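Local coordinates for protein D-3-phosphoglycerate dehydrogenase (Sulfolobus tokodaii, PDB 2EKL) that probably oxidises D-3-phosphoglycerate with NAD in a step of amino-acid biosynthesis, at residues T231-L242 / A253-N261. Residues are numbered along the deposited sequence; the frame is centred on the assembly and turned at random.
Sequences TSRAVAVNGKAL and AYATDVFWN. With NAD (nicotinamide-adenine-dinucleotide), chain B.
The indole of Trp260 packs against Ala234 and Gly239. Ala234 CB sits over its five-membered ring, 3.8 Å from the centroid, a CH-pi contact. Gly239 CA comes within 3.5 Å of Trp260 CZ2. At the end of the six-membered ring, Trp260 CH2 meets Leu242 CD2. The same methyl rests over the centre of the Tyr254 ring, 3.5 Å from its centroid. CG of Leu242 is anti to the backbone N (chi1 175°), which points the branched end at Tyr254; chi2 of 65° then sets CD2 over the ring. Val258 CG2 packs against the backbone N of Ala234. The polar edge begins at Trp260 NE1, which donates to Val237 O at 3.1 Å, with the acceptor close to the indole plane. Replacing Trp260 with an alanine would probably leave a gap beside Ala234 and Gly239 and deprive Val237 O of this donor. At the cofactor end, the nicotinamide amide N7N of NAD donates to Asp257 OD2 (2.7 Å) and to Thr231 O (3.2 Å). Asp257 is itself held by Thr281, Ile284 and Gly285. Within this Rossmann-type beta-alpha-beta unit, apolar packing and one indole hydrogen bond join the two segments, and a carboxylate and a backbone carbonyl, one from each, grip the nicotinamide amide.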
loop_
_atom_site.group_PDB
_atom_site.type_symbol
_atom_site.label_atom_id
_atom_site.label_comp_id
_atom_site.label_asym_id
_atom_site.label_seq_id
_atom_site.Cartn_x
_atom_site.Cartn_y
_atom_site.Cartn_z
ATOM N N THR A 231 -3.320 12.610 3.268
ATOM C CA THR A 231 -4.682 12.168 2.989
ATOM C C THR A 231 -5.649 13.015 3.804
ATOM O O THR A 231 -6.819 12.668 3.940
ATOM C CB THR A 231 -4.911 10.682 3.346
ATOM O OG1 THR A 231 -4.585 10.458 4.722
ATOM C CG2 THR A 231 -4.061 9.784 2.463
ATOM N N SER A 232 -5.157 14.131 4.335
ATOM C CA SER A 232 -5.992 15.017 5.140
ATOM C C SER A 232 -6.536 16.185 4.319
ATOM O O SER A 232 -7.632 16.094 3.761
ATOM C CB SER A 232 -5.209 15.523 6.362
ATOM O OG SER A 232 -4.041 16.238 5.996
ATOM N N ARG A 233 -5.785 17.282 4.252
ATOM C CA ARG A 233 -6.198 18.452 3.479
ATOM C C ARG A 233 -5.024 19.042 2.705
ATOM O O ARG A 233 -3.917 19.164 3.230
ATOM C CB ARG A 233 -6.783 19.536 4.388
ATOM C CG ARG A 233 -8.203 19.273 4.851
ATOM C CD ARG A 233 -8.904 20.585 5.156
ATOM N NE ARG A 233 -10.297 20.397 5.545
ATOM C CZ ARG A 233 -11.153 21.393 5.749
ATOM N NH1 ARG A 233 -10.755 22.650 5.598
ATOM N NH2 ARG A 233 -12.404 21.134 6.109
ATOM N N ALA A 234 -5.273 19.418 1.457
ATOM C CA ALA A 234 -4.228 19.990 0.621
ATOM C C ALA A 234 -3.676 21.288 1.209
ATOM O O ALA A 234 -2.468 21.514 1.190
ATOM C CB ALA A 234 -4.766 20.239 -0.791
ATOM N N VAL A 235 -4.558 22.131 1.743
ATOM C CA VAL A 235 -4.138 23.413 2.311
ATOM C C VAL A 235 -3.166 23.311 3.488
ATOM O O VAL A 235 -2.566 24.312 3.884
ATOM C CB VAL A 235 -5.360 24.270 2.749
ATOM C CG1 VAL A 235 -6.265 24.526 1.557
ATOM C CG2 VAL A 235 -6.122 23.576 3.862
ATOM N N ALA A 236 -3.010 22.113 4.045
ATOM C CA ALA A 236 -2.090 21.919 5.161
ATOM C C ALA A 236 -0.653 22.040 4.658
ATOM O O ALA A 236 0.280 22.201 5.444
ATOM C CB ALA A 236 -2.309 20.545 5.793
ATOM N N VAL A 237 -0.490 21.978 3.340
ATOM C CA VAL A 237 0.829 22.064 2.719
ATOM C C VAL A 237 0.967 23.232 1.749
ATOM O O VAL A 237 0.059 23.510 0.966
ATOM C CB VAL A 237 1.152 20.772 1.933
ATOM C CG1 VAL A 237 2.507 20.900 1.238
ATOM C CG2 VAL A 237 1.145 19.582 2.874
ATOM N N ASN A 238 2.108 23.912 1.811
ATOM C CA ASN A 238 2.384 25.019 0.899
ATOM C C ASN A 238 2.800 24.329 -0.400
ATOM O O ASN A 238 3.925 23.840 -0.515
ATOM C CB ASN A 238 3.542 25.870 1.432
ATOM C CG ASN A 238 3.863 27.053 0.535
ATOM O OD1 ASN A 238 3.721 26.978 -0.685
ATOM N ND2 ASN A 238 4.319 28.146 1.137
ATOM N N GLY A 239 1.885 24.283 -1.366
ATOM C CA GLY A 239 2.158 23.622 -2.631
ATOM C C GLY A 239 3.319 24.175 -3.429
ATOM O O GLY A 239 4.045 23.428 -4.086
ATOM N N LYS A 240 3.491 25.490 -3.393
ATOM C CA LYS A 240 4.579 26.108 -4.127
ATOM C C LYS A 240 5.917 25.764 -3.473
ATOM O O LYS A 240 6.903 25.515 -4.162
ATOM C CB LYS A 240 4.352 27.618 -4.203
ATOM C CG LYS A 240 3.116 27.964 -5.027
ATOM C CD LYS A 240 2.748 29.443 -4.951
ATOM C CE LYS A 240 1.524 29.734 -5.807
ATOM N NZ LYS A 240 1.124 31.165 -5.745
ATOM N N ALA A 241 5.942 25.732 -2.145
ATOM C CA ALA A 241 7.164 25.379 -1.434
ATOM C C ALA A 241 7.472 23.913 -1.749
ATOM O O ALA A 241 8.625 23.540 -1.957
ATOM C CB ALA A 241 6.975 25.569 0.072
ATOM N N LEU A 242 6.428 23.087 -1.789
ATOM C CA LEU A 242 6.591 21.666 -2.088
ATOM C C LEU A 242 7.250 21.468 -3.448
ATOM O O LEU A 242 8.217 20.723 -3.579
ATOM C CB LEU A 242 5.229 20.960 -2.077
ATOM C CG LEU A 242 5.228 19.485 -2.495
ATOM C CD1 LEU A 242 6.020 18.648 -1.493
ATOM C CD2 LEU A 242 3.784 18.998 -2.585
ATOM N N ALA A 253 9.446 11.933 -2.614
ATOM C CA ALA A 253 8.119 11.784 -3.186
ATOM C C ALA A 253 7.039 12.411 -2.321
ATOM O O ALA A 253 7.182 12.516 -1.098
ATOM C CB ALA A 253 7.807 10.293 -3.399
ATOM N N TYR A 254 5.966 12.844 -2.976
ATOM C CA TYR A 254 4.807 13.407 -2.300
ATOM C C TYR A 254 3.646 12.534 -2.771
ATOM O O TYR A 254 3.352 12.471 -3.969
ATOM C CB TYR A 254 4.560 14.864 -2.715
ATOM C CG TYR A 254 3.353 15.501 -2.045
ATOM C CD1 TYR A 254 3.329 15.725 -0.664
ATOM C CD2 TYR A 254 2.241 15.891 -2.791
ATOM C CE1 TYR A 254 2.225 16.324 -0.050
ATOM C CE2 TYR A 254 1.136 16.489 -2.187
ATOM C CZ TYR A 254 1.134 16.703 -0.817
ATOM O OH TYR A 254 0.047 17.303 -0.225
ATOM N N ALA A 255 3.015 11.831 -1.837
ATOM C CA ALA A 255 1.888 10.956 -2.162
ATOM C C ALA A 255 0.655 11.552 -1.510
ATOM O O ALA A 255 0.611 11.705 -0.292
ATOM C CB ALA A 255 2.145 9.549 -1.629
ATOM N N THR A 256 -0.361 11.866 -2.306
ATOM C CA THR A 256 -1.542 12.504 -1.750
ATOM C C THR A 256 -2.865 12.054 -2.355
ATOM O O THR A 256 -2.925 11.640 -3.512
ATOM C CB THR A 256 -1.420 14.035 -1.915
ATOM O OG1 THR A 256 -2.518 14.685 -1.273
ATOM C CG2 THR A 256 -1.417 14.409 -3.399
ATOM N N ASP A 257 -3.922 12.132 -1.550
ATOM C CA ASP A 257 -5.261 11.787 -2.002
ATOM C C ASP A 257 -6.028 13.102 -2.162
ATOM O O ASP A 257 -7.178 13.117 -2.597
ATOM C CB ASP A 257 -5.962 10.901 -0.964
ATOM C CG ASP A 257 -7.343 10.452 -1.413
ATOM O OD1 ASP A 257 -7.466 9.927 -2.543
ATOM O OD2 ASP A 257 -8.307 10.613 -0.632
ATOM N N VAL A 258 -5.376 14.205 -1.805
ATOM C CA VAL A 258 -5.999 15.525 -1.891
ATOM C C VAL A 258 -5.140 16.555 -2.628
ATOM O O VAL A 258 -3.923 16.635 -2.429
ATOM C CB VAL A 258 -6.323 16.066 -0.477
ATOM C CG1 VAL A 258 -7.320 15.144 0.214
ATOM C CG2 VAL A 258 -5.045 16.182 0.342
ATOM N N PHE A 259 -5.779 17.343 -3.486
ATOM C CA PHE A 259 -5.076 18.367 -4.246
ATOM C C PHE A 259 -5.764 19.710 -4.025
ATOM O O PHE A 259 -6.972 19.768 -3.798
ATOM C CB PHE A 259 -5.072 18.018 -5.739
ATOM C CG PHE A 259 -3.698 18.008 -6.355
ATOM C CD1 PHE A 259 -2.741 17.085 -5.942
ATOM C CD2 PHE A 259 -3.358 18.924 -7.350
ATOM C CE1 PHE A 259 -1.465 17.076 -6.506
ATOM C CE2 PHE A 259 -2.087 18.921 -7.920
ATOM C CZ PHE A 259 -1.138 17.996 -7.497
ATOM N N TRP A 260 -4.984 20.784 -4.079
ATOM C CA TRP A 260 -5.507 22.128 -3.868
ATOM C C TRP A 260 -6.721 22.362 -4.756
ATOM O O TRP A 260 -7.707 22.962 -4.329
ATOM C CB TRP A 260 -4.390 23.136 -4.135
ATOM C CG TRP A 260 -3.227 22.896 -3.208
ATOM C CD1 TRP A 260 -3.035 23.447 -1.971
ATOM C CD2 TRP A 260 -2.160 21.959 -3.399
ATOM N NE1 TRP A 260 -1.917 22.906 -1.377
ATOM C CE2 TRP A 260 -1.361 21.990 -2.231
ATOM C CE3 TRP A 260 -1.801 21.092 -4.439
ATOM C CZ2 TRP A 260 -0.227 21.185 -2.077
ATOM C CZ3 TRP A 260 -0.671 20.291 -4.284
ATOM C CH2 TRP A 260 0.101 20.345 -3.110
ATOM N N ASN A 261 -6.639 21.863 -5.985
ATOM C CA ASN A 261 -7.726 21.948 -6.954
ATOM C C ASN A 261 -7.798 20.584 -7.629
ATOM O O ASN A 261 -6.796 20.090 -8.147
ATOM C CB ASN A 261 -7.453 23.035 -7.997
ATOM C CG ASN A 261 -7.804 24.424 -7.496
ATOM O OD1 ASN A 261 -8.969 24.729 -7.240
ATOM N ND2 ASN A 261 -6.793 25.273 -7.349
HETATM P PA NAD B . -9.415 14.122 13.954
HETATM O O1A NAD B . -9.692 12.868 14.678
HETATM O O2A NAD B . -10.236 15.335 14.359
HETATM O O5B NAD B . -7.846 14.409 14.111
HETATM C C5B NAD B . -7.292 15.588 13.548
HETATM C C4B NAD B . -5.994 15.909 14.508
HETATM O O4B NAD B . -5.096 16.830 13.867
HETATM C C3B NAD B . -6.466 16.401 15.917
HETATM O O3B NAD B . -5.886 15.630 16.967
HETATM C C2B NAD B . -6.101 17.890 15.874
HETATM O O2B NAD B . -5.887 18.550 17.099
HETATM C C1B NAD B . -4.940 17.800 14.954
HETATM N N9A NAD B . -4.493 19.124 14.414
HETATM C C8A NAD B . -5.223 20.204 13.940
HETATM N N7A NAD B . -4.377 21.189 13.556
HETATM C C5A NAD B . -3.112 20.762 13.772
HETATM C C6A NAD B . -1.787 21.322 13.579
HETATM N N6A NAD B . -1.626 22.536 13.080
HETATM N N1A NAD B . -0.626 20.555 13.933
HETATM C C2A NAD B . -0.736 19.235 14.480
HETATM N N3A NAD B . -2.026 18.686 14.670
HETATM C C4A NAD B . -3.178 19.441 14.321
HETATM O O3 NAD B . -9.685 13.905 12.381
HETATM P PN NAD B . -9.523 12.582 11.471
HETATM O O1N NAD B . -8.406 11.766 11.970
HETATM O O2N NAD B . -10.869 11.939 11.506
HETATM O O5D NAD B . -9.289 13.298 10.087
HETATM C C5D NAD B . -8.008 13.800 9.769
HETATM C C4D NAD B . -7.998 14.478 8.416
HETATM O O4D NAD B . -8.278 13.571 7.365
HETATM C C3D NAD B . -9.014 15.639 8.215
HETATM O O3D NAD B . -8.408 16.741 7.521
HETATM C C2D NAD B . -10.137 14.993 7.488
HETATM O O2D NAD B . -11.037 15.930 6.928
HETATM C C1D NAD B . -9.316 14.125 6.575
HETATM N N1N NAD B . -9.996 12.986 5.896
HETATM C C2N NAD B . -9.742 12.789 4.502
HETATM C C3N NAD B . -10.381 11.705 3.832
HETATM C C7N NAD B . -10.119 11.491 2.389
HETATM O O7N NAD B . -11.139 11.034 1.644
HETATM N N7N NAD B . -8.956 11.722 1.797
HETATM C C4N NAD B . -11.288 10.828 4.620
HETATM C C5N NAD B . -11.537 11.040 6.035
HETATM C C6N NAD B . -10.876 12.138 6.672
#